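PDB 4Y9V: particle-associated lyase from Acinetobacter bacteriophage AP22, which probably cleaves the capsular polysaccharide of Acinetobacter baumannii as a trimeric tailspike lyase, binding the capsular saccharide in a pocket beside its beta-helix. Local coordinates for residues A[253-257]-A[307-312]; A[281-285]-A[312-316]; A[150-156]-A[170-176]; A[114-120]-A[227-233]. All coordinates share one frame; numbering follows the deposited sequence.

Contact 1: residues A[253-257]-A[307-312]; sequences RLRRC and DGDLGC. With 49T (2-acetamido-2-deoxy-alpha-D-fucopyranose), chain B.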
# COMPACT_ATOMS: atom_id res chain seq x y z
N ARG A 253 -3.50 -22.89 14.64
CA ARG A 253 -2.74 -21.97 15.49
C ARG A 253 -1.28 -22.03 15.09
O ARG A 253 -0.69 -23.11 14.98
CB ARG A 253 -2.89 -22.33 16.97
CG ARG A 253 -2.06 -21.46 17.89
CD ARG A 253 -2.20 -21.81 19.35
NE ARG A 253 -3.55 -21.57 19.82
CZ ARG A 253 -4.28 -22.35 20.62
NH1 ARG A 253 -3.79 -23.49 21.07
NH2 ARG A 253 -5.53 -22.00 20.92
N LEU A 254 -0.69 -20.84 14.87
CA LEU A 254 0.76 -20.66 14.71
C LEU A 254 1.21 -20.00 16.01
O LEU A 254 0.73 -18.90 16.30
CB LEU A 254 1.14 -19.77 13.54
CG LEU A 254 0.80 -20.20 12.12
CD1 LEU A 254 1.01 -21.69 11.91
CD2 LEU A 254 -0.63 -19.89 11.75
N ARG A 255 2.07 -20.68 16.77
CA ARG A 255 2.43 -20.25 18.12
C ARG A 255 3.93 -20.09 18.23
O ARG A 255 4.69 -21.00 17.88
CB ARG A 255 1.92 -21.27 19.14
CG ARG A 255 2.19 -20.92 20.59
CD ARG A 255 1.39 -21.81 21.51
NE ARG A 255 1.51 -21.50 22.92
CZ ARG A 255 2.09 -22.27 23.84
NH1 ARG A 255 2.85 -23.28 23.52
NH2 ARG A 255 1.91 -21.95 25.12
N ARG A 256 4.39 -18.95 18.75
CA ARG A 256 5.82 -18.76 18.97
C ARG A 256 6.61 -19.07 17.69
O ARG A 256 7.67 -19.68 17.73
CB ARG A 256 6.34 -19.54 20.18
CG ARG A 256 5.67 -19.11 21.49
CD ARG A 256 6.18 -19.85 22.72
NE ARG A 256 5.98 -21.30 22.58
CZ ARG A 256 6.20 -22.15 23.54
NH1 ARG A 256 6.56 -21.79 24.75
NH2 ARG A 256 6.05 -23.45 23.29
N CYS A 257 6.10 -18.57 16.57
CA CYS A 257 6.75 -18.73 15.28
C CYS A 257 7.36 -17.38 14.84
O CYS A 257 6.93 -16.32 15.27
CB CYS A 257 5.81 -19.29 14.22
SG CYS A 257 5.36 -21.03 14.49
N ASP A 307 -1.11 -16.65 24.30
CA ASP A 307 -1.33 -17.17 25.66
C ASP A 307 -0.18 -16.72 26.56
O ASP A 307 0.44 -15.70 26.34
CB ASP A 307 -1.71 -18.64 25.65
CG ASP A 307 -0.59 -19.57 25.24
OD1 ASP A 307 -0.27 -19.60 24.04
OD2 ASP A 307 -0.00 -20.25 26.11
N GLY A 308 0.07 -17.49 27.64
CA GLY A 308 0.88 -17.03 28.73
C GLY A 308 1.94 -17.98 29.22
O GLY A 308 2.45 -17.78 30.33
N ASP A 309 2.32 -18.98 28.45
CA ASP A 309 3.43 -19.81 28.85
C ASP A 309 4.77 -19.07 28.65
O ASP A 309 4.85 -18.08 27.92
CB ASP A 309 3.41 -21.12 28.07
CG ASP A 309 2.30 -22.07 28.44
OD1 ASP A 309 1.49 -21.75 29.36
OD2 ASP A 309 2.21 -23.13 27.77
N LEU A 310 5.81 -19.62 29.26
CA LEU A 310 7.17 -19.14 29.07
C LEU A 310 7.46 -19.01 27.57
O LEU A 310 7.27 -19.95 26.81
CB LEU A 310 8.11 -20.14 29.74
CG LEU A 310 9.58 -19.76 29.74
CD1 LEU A 310 9.79 -18.56 30.64
CD2 LEU A 310 10.43 -20.91 30.25
N GLY A 311 7.96 -17.83 27.16
CA GLY A 311 8.27 -17.58 25.77
C GLY A 311 7.14 -17.02 24.92
O GLY A 311 7.36 -16.73 23.74
N CYS A 312 5.95 -16.84 25.51
CA CYS A 312 4.81 -16.29 24.79
C CYS A 312 4.91 -14.75 24.71
O CYS A 312 4.27 -14.01 25.44
CB CYS A 312 3.52 -16.74 25.45
SG CYS A 312 3.16 -18.50 25.15
C1 49T B . -5.65 -19.04 26.38
C2 49T B . -5.97 -20.41 27.00
N2 49T B . -7.22 -20.94 26.43
C7 49T B . -7.21 -21.96 25.59
O7 49T B . -6.21 -22.49 25.14
C8 49T B . -8.60 -22.45 25.17
O5 49T B . -4.61 -18.41 27.04
C5 49T B . -4.79 -18.23 28.45
C6 49T B . -3.62 -17.41 28.97
C4 49T B . -4.94 -19.59 29.11
O4 49T B . -3.74 -20.33 28.90
C3 49T B . -6.12 -20.30 28.50
O3 49T B . -6.19 -21.65 29.03
O HOH W 1 3.95 -24.30 26.21
O HOH W 2 5.46 -23.78 26.77
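Arg255 and Asp307 meet at about a right angle, yet their flat ends lie nearly in one plane, the guanidinium and carboxylate being 15° apart. The grip is side-on: NE of Arg255 donates to OD1 of Asp307 at 2.8 Å, and NH2 of Arg255 to OD2 of Asp307 at 2.7 Å, each oxygen offering its syn lone pair. Arg255 gets there by an extended chain, its CG anti to the backbone N (chi1 -178°). Asp309 is turned quite differently. Its carboxylate stands 79° from the guanidinium, and NH2 of Arg255 reaches OD2 of Asp309 (2.9 Å) from above the carboxylate plane. Water 1 joins NH1 of Arg255 to the same oxygen. Alongside, Arg256 bends at chi3; its NH1 makes a weak hydrogen bond to O of Leu310 (2.9 Å), at the turn Asp309-Cys312, while its NE pairs with Asp232. Asp307 belongs to the glycan pocket, and its CB lies 3.2 Å from O5 of the bound 2-acetamido-2-deoxy-alpha-D-fucopyranose. Strand 250-255 thus anchors a sugar-binding loop through charge: the two-nitrogen grip of Arg255 fixes the rotation of the Asp307 carboxylate, and a third bond ties Asp309 to the same arginine.

Contact 2: residues A[281-285]-A[312-316]; sequences QISNC and CVPCR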
# COMPACT_ATOMS: atom_id res chain seq x y z
N GLN A 281 -5.51 -18.60 14.78
CA GLN A 281 -4.93 -17.84 15.88
C GLN A 281 -3.43 -17.71 15.65
O GLN A 281 -2.72 -18.72 15.55
CB GLN A 281 -5.21 -18.47 17.25
CG GLN A 281 -4.78 -17.52 18.39
CD GLN A 281 -5.07 -18.06 19.77
OE1 GLN A 281 -5.23 -19.25 19.94
NE2 GLN A 281 -5.12 -17.16 20.76
N ILE A 282 -2.98 -16.47 15.57
CA ILE A 282 -1.53 -16.16 15.55
C ILE A 282 -1.21 -15.84 17.00
O ILE A 282 -1.66 -14.83 17.52
CB ILE A 282 -1.28 -15.00 14.56
CG1 ILE A 282 -1.66 -15.40 13.14
CG2 ILE A 282 0.19 -14.59 14.66
CD1 ILE A 282 -1.70 -14.24 12.16
N SER A 283 -0.52 -16.78 17.66
CA SER A 283 -0.23 -16.74 19.09
C SER A 283 1.23 -16.41 19.31
O SER A 283 2.10 -17.24 19.03
CB SER A 283 -0.56 -18.07 19.74
OG SER A 283 -1.95 -18.30 19.74
N ASN A 284 1.52 -15.21 19.80
CA ASN A 284 2.89 -14.91 20.25
C ASN A 284 3.93 -15.11 19.15
O ASN A 284 4.94 -15.78 19.35
CB ASN A 284 3.22 -15.73 21.49
CG ASN A 284 2.12 -15.67 22.51
OD1 ASN A 284 1.38 -16.65 22.73
ND2 ASN A 284 1.94 -14.50 23.11
N CYS A 285 3.66 -14.50 17.98
CA CYS A 285 4.51 -14.63 16.82
C CYS A 285 5.17 -13.31 16.44
O CYS A 285 4.72 -12.22 16.81
CB CYS A 285 3.72 -15.12 15.61
SG CYS A 285 3.12 -16.82 15.72
N CYS A 312 5.95 -16.84 25.51
CA CYS A 312 4.81 -16.29 24.79
C CYS A 312 4.91 -14.75 24.71
O CYS A 312 4.27 -14.01 25.44
CB CYS A 312 3.52 -16.74 25.45
SG CYS A 312 3.16 -18.50 25.15
N VAL A 313 5.77 -14.31 23.80
CA VAL A 313 6.09 -12.90 23.59
C VAL A 313 4.90 -12.15 22.98
O VAL A 313 4.03 -12.75 22.34
CB VAL A 313 7.32 -12.79 22.66
CG1 VAL A 313 8.56 -13.38 23.33
CG2 VAL A 313 7.07 -13.40 21.30
N PRO A 314 4.92 -10.82 23.06
CA PRO A 314 3.97 -10.02 22.28
C PRO A 314 4.10 -10.34 20.79
O PRO A 314 5.17 -10.68 20.30
CB PRO A 314 4.40 -8.58 22.57
CG PRO A 314 5.04 -8.66 23.95
CD PRO A 314 5.81 -9.98 23.89
N CYS A 315 2.99 -10.17 20.08
CA CYS A 315 3.03 -10.28 18.62
C CYS A 315 3.51 -8.95 18.03
O CYS A 315 3.08 -7.88 18.44
CB CYS A 315 1.66 -10.53 18.01
SG CYS A 315 0.96 -12.16 18.45
N ARG A 316 4.33 -9.04 16.98
CA ARG A 316 4.82 -7.82 16.33
C ARG A 316 5.27 -8.16 14.93
O ARG A 316 5.66 -9.31 14.62
CB ARG A 316 5.84 -7.08 17.21
CG ARG A 316 7.01 -7.93 17.63
CD ARG A 316 8.05 -7.12 18.37
NE ARG A 316 7.57 -6.33 19.49
CZ ARG A 316 7.67 -6.69 20.77
NH1 ARG A 316 8.09 -7.88 21.12
NH2 ARG A 316 7.34 -5.81 21.70
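Asn284 docks against Cys312 and Val313 where strand 278-283 of the pectin lyase-like beta-helix ends and the chain of the glycan-pocket loop returns toward strand 315-316. Its CB lies 3.2 Å from the carbonyl O of Val313, the oxygen that the end of the side chain will also use. At the next atom, CG of Asn284 rests 3.4 Å from CB of Cys312, a van der Waals contact made possible by a first torsion (chi1 -48°) that puts CG beside the backbone N. The amide then divides its two ends. OD1 packs by CB and SG of Cys312 and accepts a hydrogen bond from the backbone N of Asp307, so one asparagine ties down both the beginning and the end of the loop. ND2 donates to O of Val313 at 2.8 Å and 162°; the acceptor lies in the amide plane of Asn284, but the donor stands 45° out of the carbonyl plane of Val313. CG2 of Val313 in turn packs on the carbonyl O of Asn284.

Beyond the asparagine the backbones come together at Cys285. N of Arg316 donates to O of Cys285, and CA of Cys315 approaches the same oxygen to 3.1 Å in a CA-H...O contact.

Contact 3: residues A[150-156]-A[170-176]; sequences DWLVIYC and RKGEFVE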
# COMPACT_ATOMS: atom_id res chain seq x y z
N ASP A 150 21.65 -18.36 16.24
CA ASP A 150 20.67 -18.90 17.18
C ASP A 150 19.45 -17.98 17.26
O ASP A 150 19.55 -16.74 17.26
CB ASP A 150 21.28 -19.06 18.55
CG ASP A 150 22.24 -20.24 18.73
OD1 ASP A 150 22.31 -21.08 17.81
OD2 ASP A 150 22.87 -20.29 19.79
N TRP A 151 18.29 -18.62 17.44
CA TRP A 151 17.04 -18.01 17.79
C TRP A 151 16.95 -17.98 19.32
O TRP A 151 16.87 -19.04 19.95
CB TRP A 151 15.89 -18.80 17.16
CG TRP A 151 14.50 -18.37 17.52
CD1 TRP A 151 14.07 -17.34 18.30
CD2 TRP A 151 13.32 -19.06 17.08
NE1 TRP A 151 12.70 -17.35 18.39
CE2 TRP A 151 12.21 -18.38 17.64
CE3 TRP A 151 13.08 -20.15 16.26
CZ2 TRP A 151 10.89 -18.81 17.41
CZ3 TRP A 151 11.78 -20.56 16.01
CH2 TRP A 151 10.70 -19.88 16.58
N LEU A 152 17.02 -16.77 19.88
CA LEU A 152 16.87 -16.58 21.30
C LEU A 152 15.53 -15.86 21.58
O LEU A 152 15.00 -15.13 20.74
CB LEU A 152 18.00 -15.75 21.92
CG LEU A 152 19.42 -16.28 21.64
CD1 LEU A 152 20.43 -15.34 22.33
CD2 LEU A 152 19.61 -17.71 22.09
N VAL A 153 15.04 -16.08 22.79
CA VAL A 153 13.86 -15.38 23.29
C VAL A 153 14.30 -14.59 24.52
O VAL A 153 14.85 -15.14 25.47
CB VAL A 153 12.73 -16.34 23.70
CG1 VAL A 153 11.46 -15.54 23.99
CG2 VAL A 153 12.48 -17.41 22.64
N ILE A 154 14.02 -13.28 24.50
CA ILE A 154 14.09 -12.44 25.68
C ILE A 154 12.69 -12.47 26.26
O ILE A 154 11.73 -12.19 25.55
CB ILE A 154 14.49 -11.00 25.29
CG1 ILE A 154 15.83 -10.94 24.61
CG2 ILE A 154 14.41 -10.06 26.52
CD1 ILE A 154 16.14 -9.63 23.89
N TYR A 155 12.53 -12.81 27.55
CA TYR A 155 11.19 -12.93 28.11
C TYR A 155 11.18 -12.51 29.56
O TYR A 155 12.00 -12.95 30.36
CB TYR A 155 10.67 -14.39 27.98
CG TYR A 155 9.22 -14.57 28.38
CD1 TYR A 155 8.19 -14.17 27.54
CD2 TYR A 155 8.89 -15.11 29.60
CE1 TYR A 155 6.87 -14.32 27.89
CE2 TYR A 155 7.55 -15.27 29.96
CZ TYR A 155 6.54 -14.88 29.12
OH TYR A 155 5.24 -15.07 29.53
N CYS A 156 10.22 -11.64 29.89
CA CYS A 156 10.00 -11.23 31.29
C CYS A 156 8.91 -12.08 31.90
O CYS A 156 7.79 -12.12 31.42
CB CYS A 156 9.59 -9.77 31.31
SG CYS A 156 9.29 -9.15 32.99
N ARG A 170 2.95 -10.32 28.98
CA ARG A 170 4.30 -10.17 29.47
C ARG A 170 5.20 -9.75 28.33
O ARG A 170 4.98 -10.08 27.15
CB ARG A 170 4.81 -11.47 30.12
CG ARG A 170 3.85 -11.98 31.19
CD ARG A 170 4.51 -12.99 32.14
NE ARG A 170 3.50 -13.65 32.97
CZ ARG A 170 2.72 -14.62 32.55
NH1 ARG A 170 2.93 -15.20 31.38
NH2 ARG A 170 1.70 -15.01 33.30
N LYS A 171 6.24 -8.96 28.65
CA LYS A 171 7.12 -8.42 27.61
C LYS A 171 8.19 -9.45 27.22
O LYS A 171 8.59 -10.31 27.99
CB LYS A 171 7.71 -7.08 28.02
CG LYS A 171 8.65 -7.10 29.19
CD LYS A 171 9.21 -5.71 29.47
CE LYS A 171 10.16 -5.69 30.66
NZ LYS A 171 10.61 -4.31 30.93
N GLY A 172 8.67 -9.29 25.98
CA GLY A 172 9.72 -10.13 25.44
C GLY A 172 9.76 -9.98 23.93
O GLY A 172 8.92 -9.29 23.35
N GLU A 173 10.72 -10.64 23.30
CA GLU A 173 10.81 -10.64 21.85
C GLU A 173 11.76 -11.76 21.40
O GLU A 173 12.54 -12.29 22.20
CB GLU A 173 11.27 -9.27 21.30
CG GLU A 173 12.62 -8.81 21.80
CD GLU A 173 12.73 -7.30 21.59
OE1 GLU A 173 12.10 -6.53 22.38
OE2 GLU A 173 13.38 -6.86 20.61
N PHE A 174 11.70 -12.08 20.13
CA PHE A 174 12.61 -13.01 19.50
C PHE A 174 13.75 -12.26 18.83
O PHE A 174 13.51 -11.21 18.22
CB PHE A 174 11.89 -13.83 18.43
CG PHE A 174 10.74 -14.68 18.92
CD1 PHE A 174 10.66 -15.15 20.22
CD2 PHE A 174 9.73 -15.04 18.03
CE1 PHE A 174 9.59 -15.97 20.62
CE2 PHE A 174 8.66 -15.85 18.43
CZ PHE A 174 8.61 -16.29 19.73
N VAL A 175 14.97 -12.80 18.93
CA VAL A 175 16.11 -12.24 18.26
C VAL A 175 16.92 -13.37 17.60
O VAL A 175 16.88 -14.51 18.05
CB VAL A 175 17.03 -11.39 19.17
CG1 VAL A 175 16.23 -10.25 19.82
CG2 VAL A 175 17.71 -12.25 20.23
N GLU A 176 17.66 -13.00 16.57
CA GLU A 176 18.68 -13.86 15.97
C GLU A 176 20.06 -13.28 16.25
O GLU A 176 20.31 -12.10 16.07
CB GLU A 176 18.47 -14.03 14.47
CG GLU A 176 19.53 -14.94 13.86
CD GLU A 176 19.26 -15.28 12.42
OE1 GLU A 176 18.38 -16.12 12.21
OE2 GLU A 176 19.90 -14.71 11.55
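The indole of Trp151 turns its edge to one face of the Phe174 ring in a T-shaped pair, with planes at 73° and the five-membered ring centroid 4.8 Å from that of Phe174. NE1 of Trp151 sits over the ring, 3.4 Å from CG of Phe174 and displaced toward the rim. Val153 occupies the edge of the same phenyl ring, where its CG1 lies in plane. A chi1 of 175° turns Trp151 so that its indole lies alongside Phe174. At the far end, the guanidinium of Arg170 takes the hydroxyl of Tyr155 at its edge: NH1 of Arg170 donates to OH of Tyr155 at 3.0 Å, with the two planes 65° apart. NH1 of Arg170 also reaches O of Gly308, in the loop of the glycan pocket.

Apart from Arg170, which precedes its strand, these side chains belong to an antiparallel ladder within the Ig-like domain, formed by strands 151-156 and 172-176. Leu152 and Val175 form a hydrogen-bonded pair, with N of Leu152 2.9 Å from O of Val175, and N of Cys156 continues the ladder to O of Lys171 (2.8 Å). On the sheet face away from the aromatic rings, CB of Leu152 touches CG2 of Val175, and CD1 of Ile154 crosses to CG1 of Val175 at 4.1 Å. Glu176, at the end of the ladder, bonds through OE2 to Asn296 of the second subunit.

Contact 4: residues A[114-120]-A[227-233]; sequences FYASGSH and VPLVIDY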
# COMPACT_ATOMS: atom_id res chain seq x y z
N PHE A 114 -3.32 -32.70 15.73
CA PHE A 114 -1.90 -32.68 15.43
C PHE A 114 -1.27 -31.48 16.15
O PHE A 114 -1.80 -30.37 16.11
CB PHE A 114 -1.62 -32.52 13.92
CG PHE A 114 -1.83 -33.74 13.05
CD1 PHE A 114 -2.21 -34.99 13.54
CD2 PHE A 114 -1.64 -33.61 11.69
CE1 PHE A 114 -2.36 -36.06 12.67
CE2 PHE A 114 -1.76 -34.69 10.83
CZ PHE A 114 -2.15 -35.93 11.33
N TYR A 115 -0.10 -31.70 16.73
CA TYR A 115 0.64 -30.63 17.39
C TYR A 115 2.11 -30.78 17.00
O TYR A 115 2.72 -31.77 17.40
CB TYR A 115 0.46 -30.69 18.93
CG TYR A 115 0.74 -29.37 19.60
CD1 TYR A 115 2.00 -28.77 19.58
CD2 TYR A 115 -0.28 -28.66 20.26
CE1 TYR A 115 2.24 -27.55 20.19
CE2 TYR A 115 -0.05 -27.45 20.86
CZ TYR A 115 1.21 -26.88 20.82
OH TYR A 115 1.40 -25.65 21.39
N ALA A 116 2.65 -29.84 16.26
CA ALA A 116 4.04 -29.88 15.82
C ALA A 116 4.79 -28.78 16.58
O ALA A 116 4.39 -27.66 16.54
CB ALA A 116 4.12 -29.63 14.33
N SER A 117 5.86 -29.17 17.29
CA SER A 117 6.53 -28.20 18.12
C SER A 117 8.05 -28.37 18.12
O SER A 117 8.56 -29.47 18.33
CB SER A 117 6.06 -28.32 19.55
OG SER A 117 6.49 -27.27 20.39
N GLY A 118 8.73 -27.23 18.03
CA GLY A 118 10.10 -27.09 18.46
C GLY A 118 10.18 -27.01 19.98
O GLY A 118 9.18 -27.24 20.68
N SER A 119 11.35 -26.71 20.49
CA SER A 119 11.54 -26.70 21.93
C SER A 119 12.38 -25.49 22.36
O SER A 119 13.10 -24.91 21.54
CB SER A 119 12.20 -27.99 22.41
OG SER A 119 13.47 -28.12 21.83
N HIS A 120 12.30 -25.17 23.63
CA HIS A 120 13.17 -24.18 24.21
C HIS A 120 13.89 -24.71 25.43
O HIS A 120 13.50 -25.73 26.03
CB HIS A 120 12.38 -22.89 24.54
CG HIS A 120 11.34 -22.99 25.62
ND1 HIS A 120 10.31 -22.10 25.69
CD2 HIS A 120 11.24 -23.84 26.67
CE1 HIS A 120 9.58 -22.40 26.76
NE2 HIS A 120 10.10 -23.45 27.37
N VAL A 227 -6.94 -27.80 19.08
CA VAL A 227 -6.86 -27.15 17.78
C VAL A 227 -6.41 -28.20 16.77
O VAL A 227 -5.43 -28.91 17.03
CB VAL A 227 -5.90 -25.95 17.86
CG1 VAL A 227 -5.75 -25.29 16.50
CG2 VAL A 227 -6.42 -24.94 18.90
N PRO A 228 -7.08 -28.36 15.62
CA PRO A 228 -6.70 -29.43 14.72
C PRO A 228 -5.24 -29.49 14.34
O PRO A 228 -4.66 -30.56 14.27
CB PRO A 228 -7.67 -29.16 13.53
CG PRO A 228 -8.88 -28.55 14.15
CD PRO A 228 -8.36 -27.74 15.26
N LEU A 229 -4.64 -28.31 14.06
CA LEU A 229 -3.19 -28.25 13.90
C LEU A 229 -2.67 -27.01 14.66
O LEU A 229 -3.14 -25.89 14.45
CB LEU A 229 -2.76 -28.12 12.46
CG LEU A 229 -1.25 -27.93 12.22
CD1 LEU A 229 -0.43 -29.11 12.72
CD2 LEU A 229 -0.99 -27.64 10.76
N VAL A 230 -1.65 -27.25 15.48
CA VAL A 230 -0.81 -26.20 16.04
C VAL A 230 0.61 -26.44 15.50
O VAL A 230 1.11 -27.56 15.55
CB VAL A 230 -0.78 -26.20 17.57
CG1 VAL A 230 0.06 -24.99 18.07
CG2 VAL A 230 -2.19 -26.18 18.15
N ILE A 231 1.25 -25.35 15.02
CA ILE A 231 2.68 -25.32 14.72
C ILE A 231 3.29 -24.34 15.72
O ILE A 231 2.84 -23.20 15.79
CB ILE A 231 2.96 -24.90 13.28
CG1 ILE A 231 2.32 -25.84 12.28
CG2 ILE A 231 4.45 -24.73 13.05
CD1 ILE A 231 2.38 -25.38 10.84
N ASP A 232 4.29 -24.81 16.48
CA ASP A 232 4.84 -24.08 17.61
C ASP A 232 6.36 -24.09 17.52
O ASP A 232 6.95 -25.14 17.24
CB ASP A 232 4.32 -24.75 18.88
CG ASP A 232 4.50 -24.03 20.19
OD1 ASP A 232 5.27 -23.08 20.31
OD2 ASP A 232 3.76 -24.46 21.17
N TYR A 233 7.00 -22.94 17.71
CA TYR A 233 8.46 -22.85 17.70
C TYR A 233 9.03 -23.37 16.34
O TYR A 233 9.86 -24.28 16.26
CB TYR A 233 9.14 -23.50 18.87
CG TYR A 233 9.22 -22.66 20.13
CD1 TYR A 233 9.53 -21.30 20.10
CD2 TYR A 233 9.12 -23.26 21.38
CE1 TYR A 233 9.68 -20.57 21.28
CE2 TYR A 233 9.29 -22.53 22.56
CZ TYR A 233 9.57 -21.17 22.51
OH TYR A 233 9.74 -20.41 23.63
O HOH W 3 -3.42 -29.91 18.48
O HOH W 4 4.91 -26.61 22.52
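Parallel strand pairing, the rule between successive coils of a beta-helix, joins strands 114-117 and 229-232, whose directions differ by only 6°. The ladder runs from N of Phe114, bonded to O of Pro228, to N of Gly118, bonded to O of Asp232; N of Ala116 meets O of Val230 at 2.8 Å in an almost straight bond. On one face, CB of Phe114 packs against CD1 of Leu229, while the Phe114 ring leads inward to Phe92 and Phe108, which it meets edge-to-face.

The other face, with Tyr115, Val230, Ser117 and Asp232, mixes an apolar contact with polar ones. Val230 lies under the Tyr115 ring in a CH-pi contact, its CB 3.7 Å from the ring centroid and 16° off the normal. A chi1 of -158° swings the Tyr115 ring across that valine, and its OH donates to OD2 of Asp232 at 2.7 Å, on the anti side of the carboxylate. Water 4 bridges this OD2 to OG of Ser117. Farther along, ND1 of His120 and OH of Tyr233 share a hydrogen bond of 2.7 Å, the hydroxyl lying in the imidazole plane.

OD2 of Asp232 also forms a salt bridge with NH1 of Arg255, so the buried carboxylate is held from several directions. That many donors should favour its ionised form, and Asp232 probably steadies Arg255, which in turn positions Asp307 of the glycan pocket.

How the contacts relate
Contacts 1, 2 and 4 share a row of parallel strands, 229-232, 250-255 and 278-283, and contact 3 belongs to the Ig-like domain set against it. Contact 1 is the least buried and the most ionic; contact 2, which shares Cys312 with it, is fully buried and relies on an amide, carbonyls and close packing. Backbone ladders dominate contacts 3 and 4, antiparallel with an aromatic pair in the first, parallel with a buried carboxylate in the second. Asp232 of contact 4 pairs with the arginines of contact 1. Contact 3 touches the pocket loop of contact 1, and its Gly172 accepts a hydrogen bond from Arg316 of contact 2.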